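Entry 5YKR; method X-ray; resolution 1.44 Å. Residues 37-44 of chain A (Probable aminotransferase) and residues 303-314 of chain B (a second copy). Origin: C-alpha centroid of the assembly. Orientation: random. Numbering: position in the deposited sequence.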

ATOM      1  N   ASN A  37      -6.069  17.253 -17.174  1.00 15.99           N
ATOM      2  CA  ASN A  37      -5.499  16.126 -16.449  1.00 14.50           C
ATOM      3  C   ASN A  37      -4.950  15.054 -17.377  1.00 13.49           C
ATOM      4  O   ASN A  37      -3.970  14.365 -17.008  1.00 15.26           O
ATOM      5  CB  ASN A  37      -6.503  15.524 -15.446  1.00 14.14           C
ATOM      6  CG  ASN A  37      -6.373  16.099 -14.052  1.00 12.91           C
ATOM      7  OD1 ASN A  37      -5.312  16.628 -13.671  1.00 13.16           O
ATOM      8  ND2 ASN A  37      -7.375  15.858 -13.204  1.00 14.83           N
ATOM      9  N   ARG A  38      -5.534  14.897 -18.590  1.00 15.23           N
ATOM     10  CA  ARG A  38      -4.999  13.926 -19.547  1.00 16.12           C
ATOM     11  C   ARG A  38      -3.593  14.305 -20.039  1.00 15.64           C
ATOM     12  O   ARG A  38      -2.886  13.427 -20.576  1.00 17.34           O
ATOM     13  CB  ARG A  38      -5.960  13.777 -20.745  1.00 17.57           C
ATOM     14  CG  ARG A  38      -7.140  12.883 -20.453  1.00 19.77           C
ATOM     15  CD  ARG A  38      -6.792  11.373 -20.445  1.00 26.01           C
ATOM     16  NE  ARG A  38      -6.371  10.977 -21.816  1.00 30.95           N
ATOM     17  CZ  ARG A  38      -7.184  10.637 -22.823  1.00 33.07           C
ATOM     18  NH1 ARG A  38      -8.488  10.488 -22.642  1.00 31.84           N
ATOM     19  NH2 ARG A  38      -6.655  10.378 -24.029  1.00 35.63           N
ATOM     20  N   ARG A  39      -3.189  15.575 -19.863  1.00 16.67           N
ATOM     21  CA  ARG A  39      -1.847  15.991 -20.265  1.00 16.69           C
ATOM     22  C   ARG A  39      -0.764  15.451 -19.338  1.00 14.69           C
ATOM     23  O   ARG A  39       0.380  15.332 -19.757  1.00 15.69           O
ATOM     24  CB  ARG A  39      -1.744  17.522 -20.360  1.00 19.51           C
ATOM     25  CG  ARG A  39      -2.701  18.148 -21.388  1.00 24.36           C
ATOM     26  CD  ARG A  39      -2.768  19.670 -21.359  1.00 31.33           C
ATOM     27  NE  ARG A  39      -3.925  20.008 -22.201  1.00 38.57           N
ATOM     28  CZ  ARG A  39      -4.906  20.849 -21.898  1.00 40.02           C
ATOM     29  NH1 ARG A  39      -4.893  21.572 -20.775  1.00 49.83           N
ATOM     30  NH2 ARG A  39      -5.881  21.010 -22.775  1.00 48.03           N
ATOM     31  N   HIS A  40      -1.104  15.179 -18.068  1.00 14.71           N
ATOM     32  CA  HIS A  40      -0.065  14.832 -17.094  1.00 14.88           C
ATOM     33  C   HIS A  40      -0.328  13.555 -16.304  1.00 13.25           C
ATOM     34  O   HIS A  40       0.572  13.093 -15.642  1.00 13.12           O
ATOM     35  CB  HIS A  40       0.167  16.006 -16.118  1.00 18.65           C
ATOM     36  CG  HIS A  40       0.454  17.297 -16.801  1.00 27.48           C
ATOM     37  ND1 HIS A  40       1.549  17.458 -17.607  1.00 30.07           N
ATOM     38  CD2 HIS A  40      -0.197  18.487 -16.789  1.00 32.68           C
ATOM     39  CE1 HIS A  40       1.559  18.688 -18.090  1.00 35.51           C
ATOM     40  NE2 HIS A  40       0.494  19.325 -17.623  1.00 33.23           N
ATOM     41  N   TRP A  41      -1.556  13.004 -16.341  1.00 13.20           N
ATOM     42  CA  TRP A  41      -1.865  11.723 -15.714  1.00 12.09           C
ATOM     43  C   TRP A  41      -2.037  10.710 -16.832  1.00 12.41           C
ATOM     44  O   TRP A  41      -2.774  10.955 -17.811  1.00 12.73           O
ATOM     45  CB  TRP A  41      -3.134  11.744 -14.872  1.00 11.41           C
ATOM     46  CG  TRP A  41      -3.048  12.733 -13.693  1.00 10.64           C
ATOM     47  CD1 TRP A  41      -3.623  13.947 -13.615  1.00 11.37           C
ATOM     48  CD2 TRP A  41      -2.288  12.591 -12.483  1.00 10.85           C
ATOM     49  NE1 TRP A  41      -3.345  14.565 -12.425  1.00 12.44           N
ATOM     50  CE2 TRP A  41      -2.503  13.738 -11.710  1.00 11.37           C
ATOM     51  CE3 TRP A  41      -1.473  11.584 -11.979  1.00 11.21           C
ATOM     52  CZ2 TRP A  41      -1.881  13.922 -10.454  1.00 11.35           C
ATOM     53  CZ3 TRP A  41      -0.856  11.749 -10.744  1.00 11.29           C
ATOM     54  CH2 TRP A  41      -1.067  12.921 -10.003  1.00 10.91           C
ATOM     55  N   LEU A  42      -1.386   9.548 -16.677  1.00 12.15           N
ATOM     56  CA  LEU A  42      -1.363   8.580 -17.780  1.00 12.19           C
ATOM     57  C   LEU A  42      -2.782   8.212 -18.251  1.00 12.98           C
ATOM     58  O   LEU A  42      -3.021   8.116 -19.460  1.00 14.97           O
ATOM     59  CB  LEU A  42      -0.581   7.339 -17.342  1.00 13.96           C
ATOM     60  CG  LEU A  42      -0.334   6.281 -18.399  1.00 14.22           C
ATOM     61  CD1 LEU A  42       0.519   6.845 -19.578  1.00 15.08           C
ATOM     62  CD2 LEU A  42       0.305   5.049 -17.760  1.00 15.86           C
ATOM     63  N   TYR A  43      -3.706   8.062 -17.307  1.00 12.48           N
ATOM     64  CA  TYR A  43      -5.109   7.713 -17.603  1.00 13.77           C
ATOM     65  C   TYR A  43      -6.086   8.849 -17.197  1.00 13.81           C
ATOM     66  O   TYR A  43      -7.256   8.596 -16.925  1.00 16.91           O
ATOM     67  CB  TYR A  43      -5.455   6.339 -16.985  1.00 14.94           C
ATOM     68  CG  TYR A  43      -4.831   5.224 -17.780  1.00 13.78           C
ATOM     69  CD1 TYR A  43      -5.371   4.814 -19.014  1.00 13.72           C
ATOM     70  CD2 TYR A  43      -3.633   4.652 -17.386  1.00 12.96           C
ATOM     71  CE1 TYR A  43      -4.756   3.835 -19.767  1.00 14.40           C
ATOM     72  CE2 TYR A  43      -3.019   3.667 -18.156  1.00 14.78           C
ATOM     73  CZ  TYR A  43      -3.580   3.263 -19.332  1.00 14.60           C
ATOM     74  OH  TYR A  43      -2.952   2.315 -20.087  1.00 15.73           O
ATOM     75  N   GLY A  44      -5.622  10.107 -17.198  1.00 13.18           N
ATOM     76  CA  GLY A  44      -6.480  11.270 -17.014  1.00 13.51           C
ATOM     77  C   GLY A  44      -6.979  11.557 -15.614  1.00 12.63           C
ATOM     78  O   GLY A  44      -7.814  12.420 -15.423  1.00 13.61           O
TER
ATOM     79  N   GLN B 303       7.185   5.637 -23.520  1.00 14.59           N
ATOM     80  CA  GLN B 303       6.593   4.536 -22.757  1.00 14.53           C
ATOM     81  C   GLN B 303       5.088   4.685 -22.663  1.00 14.90           C
ATOM     82  O   GLN B 303       4.388   3.671 -22.748  1.00 14.51           O
ATOM     83  CB  GLN B 303       7.181   4.437 -21.350  1.00 13.88           C
ATOM     84  CG  GLN B 303       8.667   4.094 -21.282  1.00 15.61           C
ATOM     85  CD  GLN B 303       9.060   2.887 -22.009  1.00 17.81           C
ATOM     86  OE1 GLN B 303       8.451   1.835 -21.858  1.00 19.53           O
ATOM     87  NE2 GLN B 303      10.136   3.011 -22.823  1.00 23.75           N
ATOM     88  N   ALA B 304       4.584   5.907 -22.468  1.00 14.02           N
ATOM     89  CA  ALA B 304       3.138   6.124 -22.445  1.00 14.24           C
ATOM     90  C   ALA B 304       2.461   5.595 -23.696  1.00 14.54           C
ATOM     91  O   ALA B 304       1.449   4.893 -23.620  1.00 14.98           O
ATOM     92  CB  ALA B 304       2.793   7.589 -22.233  1.00 15.37           C
ATOM     93  N   GLU B 305       3.064   5.894 -24.850  1.00 16.72           N
ATOM     94  CA  GLU B 305       2.480   5.440 -26.096  1.00 16.49           C
ATOM     95  C   GLU B 305       2.450   3.893 -26.156  1.00 15.69           C
ATOM     96  O   GLU B 305       1.459   3.312 -26.622  1.00 18.85           O
ATOM     97  CB  GLU B 305       3.161   6.034 -27.322  1.00 18.32           C
ATOM     98  CG  GLU B 305       2.891   7.544 -27.377  1.00 23.22           C
ATOM     99  CD  GLU B 305       3.481   8.239 -28.521  1.00 29.40           C
ATOM    100  OE1 GLU B 305       3.906   7.534 -29.442  1.00 35.67           O
ATOM    101  OE2 GLU B 305       3.478   9.489 -28.447  1.00 34.33           O
ATOM    102  N   ARG B 306       3.512   3.241 -25.676  1.00 15.58           N
ATOM    103  CA  ARG B 306       3.545   1.785 -25.663  1.00 16.24           C
ATOM    104  C   ARG B 306       2.561   1.190 -24.678  1.00 16.27           C
ATOM    105  O   ARG B 306       1.923   0.200 -24.968  1.00 16.67           O
ATOM    106  CB  ARG B 306       4.941   1.283 -25.389  1.00 19.09           C
ATOM    107  CG  ARG B 306       5.822   1.664 -26.566  1.00 21.06           C
ATOM    108  CD  ARG B 306       7.243   1.242 -26.405  1.00 26.29           C
ATOM    109  NE  ARG B 306       7.431  -0.198 -26.477  1.00 28.16           N
ATOM    110  CZ  ARG B 306       8.623  -0.756 -26.528  1.00 30.81           C
ATOM    111  NH1 ARG B 306       9.717   0.012 -26.490  1.00 33.59           N
ATOM    112  NH2 ARG B 306       8.745  -2.076 -26.567  1.00 33.63           N
ATOM    113  N   ILE B 307       2.385   1.829 -23.535  1.00 14.46           N
ATOM    114  CA  ILE B 307       1.361   1.399 -22.564  1.00 13.25           C
ATOM    115  C   ILE B 307      -0.051   1.559 -23.103  1.00 13.85           C
ATOM    116  O   ILE B 307      -0.864   0.614 -23.036  1.00 14.99           O
ATOM    117  CB  ILE B 307       1.548   2.126 -21.232  1.00 13.06           C
ATOM    118  CG1 ILE B 307       2.870   1.693 -20.579  1.00 14.55           C
ATOM    119  CG2 ILE B 307       0.382   1.853 -20.302  1.00 13.54           C
ATOM    120  CD1 ILE B 307       3.287   2.632 -19.469  1.00 16.41           C
ATOM    121  N   TRP B 308      -0.353   2.718 -23.678  1.00 13.73           N
ATOM    122  CA  TRP B 308      -1.712   2.920 -24.245  1.00 14.15           C
ATOM    123  C   TRP B 308      -2.008   1.903 -25.346  1.00 16.08           C
ATOM    124  O   TRP B 308      -3.168   1.518 -25.529  1.00 17.66           O
ATOM    125  CB  TRP B 308      -1.863   4.331 -24.788  1.00 15.15           C
ATOM    126  CG  TRP B 308      -1.822   5.391 -23.766  1.00 14.05           C
ATOM    127  CD1 TRP B 308      -2.340   5.353 -22.477  1.00 15.27           C
ATOM    128  CD2 TRP B 308      -1.281   6.694 -23.932  1.00 14.41           C
ATOM    129  NE1 TRP B 308      -2.142   6.554 -21.861  1.00 15.21           N
ATOM    130  CE2 TRP B 308      -1.506   7.401 -22.727  1.00 14.52           C
ATOM    131  CE3 TRP B 308      -0.641   7.336 -24.976  1.00 14.35           C
ATOM    132  CZ2 TRP B 308      -1.057   8.693 -22.535  1.00 16.20           C
ATOM    133  CZ3 TRP B 308      -0.257   8.648 -24.796  1.00 15.72           C
ATOM    134  CH2 TRP B 308      -0.438   9.314 -23.596  1.00 16.62           C
ATOM    135  N   ALA B 309      -0.992   1.474 -26.094  1.00 16.11           N
ATOM    136  CA  ALA B 309      -1.235   0.466 -27.123  1.00 17.59           C
ATOM    137  C   ALA B 309      -1.632  -0.913 -26.588  1.00 17.30           C
ATOM    138  O   ALA B 309      -2.397  -1.611 -27.250  1.00 21.54           O
ATOM    139  CB  ALA B 309      -0.037   0.343 -28.031  1.00 19.74           C
ATOM    140  N   VAL B 310      -1.161  -1.268 -25.402  1.00 16.46           N
ATOM    141  CA  VAL B 310      -1.560  -2.513 -24.767  1.00 16.60           C
ATOM    142  C   VAL B 310      -2.723  -2.361 -23.765  1.00 16.49           C
ATOM    143  O   VAL B 310      -3.371  -3.349 -23.459  1.00 19.16           O
ATOM    144  CB  VAL B 310      -0.401  -3.289 -24.112  1.00 17.95           C
ATOM    145  CG1 VAL B 310       0.537  -3.794 -25.178  1.00 19.33           C
ATOM    146  CG2 VAL B 310       0.328  -2.444 -23.020  1.00 18.20           C
ATOM    147  N   LEU B 311      -2.978  -1.147 -23.285  1.00 15.01           N
ATOM    148  CA  LEU B 311      -4.032  -0.861 -22.325  1.00 15.35           C
ATOM    149  C   LEU B 311      -4.636   0.488 -22.742  1.00 15.19           C
ATOM    150  O   LEU B 311      -4.250   1.569 -22.264  1.00 15.07           O
ATOM    151  CB  LEU B 311      -3.477  -0.847 -20.909  1.00 15.45           C
ATOM    152  CG  LEU B 311      -4.530  -0.676 -19.813  1.00 16.52           C
ATOM    153  CD1 LEU B 311      -5.589  -1.740 -19.897  1.00 20.19           C
ATOM    154  CD2 LEU B 311      -3.846  -0.721 -18.454  1.00 17.51           C
ATOM    155  N   PRO B 312      -5.564   0.441 -23.703  1.00 16.98           N
ATOM    156  CA  PRO B 312      -6.112   1.697 -24.201  1.00 16.72           C
ATOM    157  C   PRO B 312      -6.949   2.457 -23.170  1.00 17.04           C
ATOM    158  O   PRO B 312      -7.469   1.844 -22.185  1.00 17.78           O
ATOM    159  CB  PRO B 312      -7.004   1.262 -25.357  1.00 18.92           C
ATOM    160  CG  PRO B 312      -6.527  -0.106 -25.735  1.00 19.38           C
ATOM    161  CD  PRO B 312      -6.013  -0.724 -24.479  1.00 19.20           C
ATOM    162  N   HIS B 313      -7.093   3.746 -23.404  1.00 16.52           N
ATOM    163  CA  HIS B 313      -8.065   4.521 -22.613  1.00 17.28           C
ATOM    164  C   HIS B 313      -9.426   3.827 -22.577  1.00 16.03           C
ATOM    165  O   HIS B 313      -9.898   3.272 -23.563  1.00 18.01           O
ATOM    166  CB  HIS B 313      -8.188   5.949 -23.114  1.00 17.64           C
ATOM    167  CG  HIS B 313      -6.926   6.703 -23.009  1.00 18.34           C
ATOM    168  ND1 HIS B 313      -6.447   7.138 -21.796  1.00 18.47           N
ATOM    169  CD2 HIS B 313      -5.988   7.025 -23.942  1.00 21.46           C
ATOM    170  CE1 HIS B 313      -5.263   7.704 -21.973  1.00 19.66           C
ATOM    171  NE2 HIS B 313      -4.963   7.669 -23.272  1.00 22.47           N
ATOM    172  N   PHE B 314     -10.016   3.804 -21.378  1.00 14.98           N
ATOM    173  CA  PHE B 314     -11.323   3.127 -21.187  1.00 15.55           C
ATOM    174  C   PHE B 314     -12.413   3.748 -22.034  1.00 18.22           C
ATOM    175  O   PHE B 314     -12.474   4.956 -22.168  1.00 21.45           O
ATOM    176  CB  PHE B 314     -11.692   3.233 -19.706  1.00 16.23           C
ATOM    177  CG  PHE B 314     -12.701   2.221 -19.234  1.00 17.39           C
ATOM    178  CD1 PHE B 314     -12.305   0.909 -18.978  1.00 16.86           C
ATOM    179  CD2 PHE B 314     -14.005   2.577 -19.022  1.00 18.60           C
ATOM    180  CE1 PHE B 314     -13.178  -0.028 -18.513  1.00 17.01           C
ATOM    181  CE2 PHE B 314     -14.913   1.647 -18.574  1.00 17.66           C
ATOM    182  CZ  PHE B 314     -14.498   0.335 -18.323  1.00 18.50           C
TER

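The apolar centre is built around A:Leu42, whose chi1 t, chi2 p rotamer brings its methyls to the helix of chain B although its CA-to-CB bond points sideways. CD1 of A:Leu42 lies 3.6 Å from CB of B:Ala304 and 3.8 Å from CE2 of B:Trp308; CD2 of A:Leu42 lies 4.1 Å from CG2 of B:Ile307. These are van der Waals separations.

A:Tyr43 continues this packing. The edge of B:Trp308 meets its ring face: the tyrosine ring and the five-membered ring have centroids 5.4 Å apart and planes at 86°. CZ of A:Tyr43 also sits 4.1 Å from CG of B:Leu311.

Two hydrogen bonds, both to backbone carbonyls, border the apolar packing. B:Trp308 NE1 donates to A:Leu42 O at 3.0 Å with an N-H...O angle of 152°, and A:Tyr43 OH donates to B:Leu311 O at 2.6 Å. The latter acceptor belongs to the first residue after the helix to leave helical phi/psi (-141/83).

At the polar edge, the A:Arg38 guanidinium lies flat on the B:His313 ring, centres 3.6 Å apart and planes at 20°. A:Arg38 NH2 and B:His313 NE2 are 3.3 Å apart, but the angle is poor: this is stacking, not a hydrogen bond.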